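Local coordinates for protein CD180 antigen (Mus musculus, PDB 3T6Q) that may cooperate with MD-1 and TLR4 in the innate response of B cells to bacterial lipopolysaccharide, leading to NF-kappa-B activation, at residues 181-194 with 204-218. Numbering follows the deposited sequence.
Sequences NLSLNLNGNDIAGI and FQSLNFGGTQNLLVI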
loop_
_atom_site.group_PDB
_atom_site.type_symbol
_atom_site.label_atom_id
_atom_site.label_comp_id
_atom_site.label_asym_id
_atom_site.label_seq_id
_atom_site.Cartn_x
_atom_site.Cartn_y
_atom_site.Cartn_z
ATOM N N ASN A 181 18.594 20.166 13.473
ATOM C CA ASN A 181 18.476 19.144 14.517
ATOM C C ASN A 181 17.449 18.025 14.177
ATOM O O ASN A 181 16.691 17.597 15.027
ATOM C CB ASN A 181 18.053 19.801 15.829
ATOM C CG ASN A 181 18.914 19.371 16.986
ATOM O OD1 ASN A 181 20.144 19.481 16.918
ATOM N ND2 ASN A 181 18.285 18.916 18.071
ATOM N N LEU A 182 17.410 17.614 12.931
ATOM C CA LEU A 182 16.308 16.806 12.463
ATOM C C LEU A 182 16.550 15.311 12.797
ATOM O O LEU A 182 17.701 14.840 12.774
ATOM C CB LEU A 182 16.155 17.003 10.971
ATOM C CG LEU A 182 15.104 16.206 10.198
ATOM C CD1 LEU A 182 13.697 16.592 10.624
ATOM C CD2 LEU A 182 15.287 16.566 8.743
ATOM N N SER A 183 15.459 14.599 13.098
ATOM C CA SER A 183 15.497 13.144 13.292
ATOM C C SER A 183 14.763 12.566 12.126
ATOM O O SER A 183 13.606 12.911 11.883
ATOM C CB SER A 183 14.818 12.714 14.580
ATOM O OG SER A 183 15.535 13.211 15.709
ATOM N N LEU A 184 15.439 11.713 11.381
ATOM C CA LEU A 184 14.890 11.222 10.138
ATOM C C LEU A 184 14.847 9.687 10.307
ATOM O O LEU A 184 15.877 9.075 10.549
ATOM C CB LEU A 184 15.842 11.607 9.027
ATOM C CG LEU A 184 15.464 11.731 7.555
ATOM C CD1 LEU A 184 16.581 11.179 6.664
ATOM C CD2 LEU A 184 14.097 11.163 7.137
ATOM N N ASN A 185 13.657 9.086 10.286
ATOM C CA ASN A 185 13.550 7.630 10.483
ATOM C C ASN A 185 13.340 6.920 9.150
ATOM O O ASN A 185 12.280 7.084 8.496
ATOM C CB ASN A 185 12.408 7.309 11.472
ATOM C CG ASN A 185 12.329 5.809 11.789
ATOM O OD1 ASN A 185 13.183 5.030 11.349
ATOM N ND2 ASN A 185 11.269 5.394 12.470
ATOM N N LEU A 186 14.342 6.152 8.720
ATOM C CA LEU A 186 14.224 5.304 7.535
ATOM C C LEU A 186 14.211 3.789 7.844
ATOM O O LEU A 186 14.467 2.964 6.956
ATOM C CB LEU A 186 15.323 5.602 6.514
ATOM C CG LEU A 186 15.159 6.981 5.875
ATOM C CD1 LEU A 186 16.463 7.481 5.246
ATOM C CD2 LEU A 186 14.043 6.911 4.817
ATOM N N ASN A 187 13.893 3.443 9.090
ATOM C CA ASN A 187 13.710 2.032 9.500
ATOM C C ASN A 187 12.823 1.301 8.502
ATOM O O ASN A 187 11.768 1.794 8.170
ATOM C CB ASN A 187 13.041 2.000 10.899
ATOM C CG ASN A 187 12.836 0.581 11.438
ATOM O OD1 ASN A 187 13.417 -0.381 10.938
ATOM N ND2 ASN A 187 12.015 0.454 12.471
ATOM N N GLY A 188 13.250 0.136 8.014
ATOM C CA GLY A 188 12.389 -0.669 7.146
ATOM C C GLY A 188 12.336 -0.120 5.726
ATOM O O GLY A 188 11.363 -0.340 5.019
ATOM N N ASN A 189 13.364 0.635 5.314
ATOM C CA ASN A 189 13.539 0.978 3.908
ATOM C C ASN A 189 14.884 0.408 3.453
ATOM O O ASN A 189 15.928 0.698 4.043
ATOM C CB ASN A 189 13.584 2.512 3.727
ATOM C CG ASN A 189 12.210 3.164 3.920
ATOM O OD1 ASN A 189 11.447 3.304 2.961
ATOM N ND2 ASN A 189 11.867 3.491 5.149
ATOM N N ASP A 190 14.881 -0.335 2.371
ATOM C CA ASP A 190 16.114 -0.962 1.950
ATOM C C ASP A 190 16.922 -0.006 1.060
ATOM O O ASP A 190 16.723 0.066 -0.151
ATOM C CB ASP A 190 15.858 -2.303 1.268
ATOM C CG ASP A 190 17.146 -3.098 1.059
ATOM O OD1 ASP A 190 18.117 -2.950 1.874
ATOM O OD2 ASP A 190 17.172 -3.855 0.078
ATOM N N ILE A 191 17.833 0.731 1.692
ATOM C CA ILE A 191 18.641 1.707 0.984
ATOM C C ILE A 191 19.752 0.974 0.250
ATOM O O ILE A 191 20.573 0.325 0.863
ATOM C CB ILE A 191 19.253 2.779 1.920
ATOM C CG1 ILE A 191 18.183 3.370 2.835
ATOM C CG2 ILE A 191 19.951 3.877 1.113
ATOM C CD1 ILE A 191 17.216 4.324 2.168
ATOM N N ALA A 192 19.721 1.050 -1.079
ATOM C CA ALA A 192 20.745 0.432 -1.923
ATOM C C ALA A 192 21.797 1.410 -2.432
ATOM O O ALA A 192 22.853 0.977 -2.841
ATOM C CB ALA A 192 20.120 -0.346 -3.081
ATOM N N GLY A 193 21.553 2.717 -2.354
ATOM C CA GLY A 193 22.589 3.683 -2.768
ATOM C C GLY A 193 22.341 5.039 -2.166
ATOM O O GLY A 193 21.208 5.401 -1.877
ATOM N N ILE A 194 23.414 5.799 -1.983
ATOM C CA ILE A 194 23.358 7.183 -1.526
ATOM C C ILE A 194 24.309 7.966 -2.461
ATOM O O ILE A 194 25.445 7.542 -2.720
ATOM C CB ILE A 194 23.824 7.313 -0.049
ATOM C CG1 ILE A 194 22.842 6.543 0.883
ATOM C CG2 ILE A 194 23.879 8.792 0.374
ATOM C CD1 ILE A 194 23.253 6.541 2.345
ATOM N N PHE A 204 22.433 15.859 11.856
ATOM C CA PHE A 204 21.179 15.204 12.317
ATOM C C PHE A 204 21.201 14.942 13.790
ATOM O O PHE A 204 22.269 14.707 14.369
ATOM C CB PHE A 204 20.983 13.867 11.614
ATOM C CG PHE A 204 20.530 14.015 10.208
ATOM C CD1 PHE A 204 19.159 14.085 9.911
ATOM C CD2 PHE A 204 21.460 14.153 9.184
ATOM C CE1 PHE A 204 18.748 14.272 8.595
ATOM C CE2 PHE A 204 21.052 14.336 7.869
ATOM C CZ PHE A 204 19.690 14.396 7.576
ATOM N N GLN A 205 20.022 14.993 14.403
ATOM C CA GLN A 205 19.841 14.476 15.744
ATOM C C GLN A 205 19.846 12.935 15.690
ATOM O O GLN A 205 20.708 12.305 16.292
ATOM C CB GLN A 205 18.569 15.048 16.371
ATOM C CG GLN A 205 18.037 14.317 17.589
ATOM C CD GLN A 205 19.063 14.101 18.689
ATOM O OE1 GLN A 205 19.220 12.979 19.198
ATOM N NE2 GLN A 205 19.765 15.160 19.064
ATOM N N SER A 206 18.890 12.328 14.993
ATOM C CA SER A 206 18.830 10.837 14.866
ATOM C C SER A 206 18.699 10.475 13.423
ATOM O O SER A 206 18.050 11.185 12.673
ATOM C CB SER A 206 17.620 10.227 15.594
ATOM O OG SER A 206 17.739 10.390 16.977
ATOM N N LEU A 207 19.339 9.385 13.016
ATOM C CA LEU A 207 19.116 8.832 11.696
ATOM C C LEU A 207 18.922 7.357 11.991
ATOM O O LEU A 207 19.780 6.746 12.650
ATOM C CB LEU A 207 20.349 8.953 10.797
ATOM C CG LEU A 207 20.607 10.198 9.953
ATOM C CD1 LEU A 207 21.868 10.014 9.133
ATOM C CD2 LEU A 207 19.397 10.460 9.060
ATOM N N ASN A 208 17.816 6.804 11.522
ATOM C CA ASN A 208 17.522 5.361 11.754
ATOM C C ASN A 208 17.460 4.667 10.389
ATOM O O ASN A 208 16.648 5.065 9.542
ATOM C CB ASN A 208 16.214 5.262 12.595
ATOM C CG ASN A 208 15.872 3.834 13.005
ATOM O OD1 ASN A 208 16.007 2.916 12.201
ATOM N ND2 ASN A 208 15.426 3.647 14.244
ATOM N N PHE A 209 18.325 3.661 10.158
ATOM C CA PHE A 209 18.230 2.828 8.963
ATOM C C PHE A 209 17.988 1.367 9.381
ATOM O O PHE A 209 18.575 0.439 8.788
ATOM C CB PHE A 209 19.529 2.872 8.131
ATOM C CG PHE A 209 19.838 4.229 7.528
ATOM C CD1 PHE A 209 19.320 4.600 6.284
ATOM C CD2 PHE A 209 20.663 5.127 8.216
ATOM C CE1 PHE A 209 19.635 5.843 5.716
ATOM C CE2 PHE A 209 20.984 6.363 7.659
ATOM C CZ PHE A 209 20.456 6.726 6.423
ATOM N N GLY A 210 17.177 1.170 10.419
ATOM C CA GLY A 210 16.880 -0.163 10.940
ATOM C C GLY A 210 16.568 -1.228 9.895
ATOM O O GLY A 210 15.766 -1.006 8.957
ATOM N N GLY A 211 17.210 -2.391 10.040
ATOM C CA GLY A 211 16.965 -3.499 9.131
ATOM C C GLY A 211 17.691 -3.449 7.805
ATOM O O GLY A 211 17.510 -4.363 6.979
ATOM N N THR A 212 18.480 -2.399 7.545
ATOM C CA THR A 212 19.037 -2.232 6.165
ATOM C C THR A 212 20.012 -3.421 5.881
ATOM O O THR A 212 20.695 -3.958 6.786
ATOM C CB THR A 212 19.660 -0.804 5.849
ATOM O OG1 THR A 212 19.423 -0.383 4.449
ATOM C CG2 THR A 212 21.147 -0.832 6.110
ATOM N N GLN A 213 20.039 -3.829 4.630
ATOM C CA GLN A 213 20.755 -5.025 4.204
ATOM C C GLN A 213 22.180 -4.700 3.741
ATOM O O GLN A 213 22.956 -5.621 3.433
ATOM C CB GLN A 213 19.956 -5.764 3.098
ATOM C CG GLN A 213 18.557 -6.232 3.539
ATOM C CD GLN A 213 18.587 -7.255 4.683
ATOM O OE1 GLN A 213 19.021 -8.402 4.494
ATOM N NE2 GLN A 213 18.119 -6.846 5.878
ATOM N N ASN A 214 22.539 -3.409 3.710
ATOM C CA ASN A 214 23.865 -3.028 3.204
ATOM C C ASN A 214 24.550 -1.927 4.012
ATOM O O ASN A 214 24.554 -0.758 3.616
ATOM C CB ASN A 214 23.852 -2.729 1.687
ATOM C CG ASN A 214 25.242 -2.883 1.039
ATOM O OD1 ASN A 214 26.291 -2.654 1.678
ATOM N ND2 ASN A 214 25.255 -3.262 -0.245
ATOM N N LEU A 215 25.129 -2.337 5.153
ATOM C CA LEU A 215 25.764 -1.418 6.063
ATOM C C LEU A 215 26.901 -0.625 5.368
ATOM O O LEU A 215 27.058 0.553 5.613
ATOM C CB LEU A 215 26.318 -2.171 7.275
ATOM C CG LEU A 215 25.328 -2.602 8.366
ATOM C CD1 LEU A 215 26.050 -3.381 9.471
ATOM C CD2 LEU A 215 24.638 -1.370 8.949
ATOM N N LEU A 216 27.646 -1.285 4.488
ATOM C CA LEU A 216 28.808 -0.674 3.806
ATOM C C LEU A 216 28.334 0.576 3.061
ATOM O O LEU A 216 28.952 1.645 3.187
ATOM C CB LEU A 216 29.437 -1.672 2.826
ATOM C CG LEU A 216 30.932 -1.785 2.476
ATOM C CD1 LEU A 216 31.058 -2.414 1.091
ATOM C CD2 LEU A 216 31.601 -0.448 2.476
ATOM N N VAL A 217 27.215 0.448 2.334
ATOM C CA VAL A 217 26.597 1.525 1.564
ATOM C C VAL A 217 26.214 2.705 2.437
ATOM O O VAL A 217 26.439 3.851 2.037
ATOM C CB VAL A 217 25.355 1.037 0.754
ATOM C CG1 VAL A 217 24.370 2.164 0.452
ATOM C CG2 VAL A 217 25.796 0.365 -0.527
ATOM N N ILE A 218 25.650 2.420 3.619
ATOM C CA ILE A 218 25.213 3.464 4.535
ATOM C C ILE A 218 26.417 4.273 5.063
ATOM O O ILE A 218 26.409 5.510 5.036
ATOM C CB ILE A 218 24.420 2.882 5.771
ATOM C CG1 ILE A 218 23.144 2.138 5.360
ATOM C CG2 ILE A 218 24.056 3.979 6.761
ATOM C CD1 ILE A 218 22.138 2.905 4.513
#
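Leu184 and Leu207 sit at the same level on neighbouring rungs of a leucine-rich-repeat solenoid, where strand 182-185 runs parallel to strand 206-208, with the axes 4.7 Å from each other. The backbone ladder is regular here: Leu184 N donates to Ser206 O at 3.0 Å, and Leu184 O takes Asn208 N. Leu186 N then donates to Asn208 O at 2.7 Å, a more bent bond. Past the strands both chains make a type II turn, Leu186 to Asn189 and Phe209 to Thr212, and Gly188 N bonds Gly210 O almost straight (169° at the hydrogen), so the stacking of repeats continues through the turns.

Apolar side chains fill the inside of the coil. Leu207 CD2 meets Leu184 CB at 3.7 Å and also lies over one face of the Phe204 ring, toward its rim. Further along, Leu186 CD1 approaches Phe209 CE1 obliquely, while Ile191 CG1 comes in at the edge of the same ring and Ile218 CD1 packs over one face. Val217, on helix 215-221, rests its CG1 and CG2 against Ala192 O, so this helix backs the segment that leads into strand 193-194.

On the other side of the strands the contacts between side chains are packing: Ser183 OG lies against Ser206 CB (3.6 Å), and Asn185 OD1 against Asn208 CB. The two asparagines lie side by side with amide planes 43° apart, and Asn185 ND2 turns to Asp159 of the preceding strand. Each has CG anti to its own N (chi1 near 180° in both), which sets the amide beside the carbonyl carbon, over the onward chain, and OD1 then closes an Asx turn: Asn187 N bonds Asn185 OD1 at 2.9 Å, and Gly210 N bonds Asn208 OD1 at 2.8 Å.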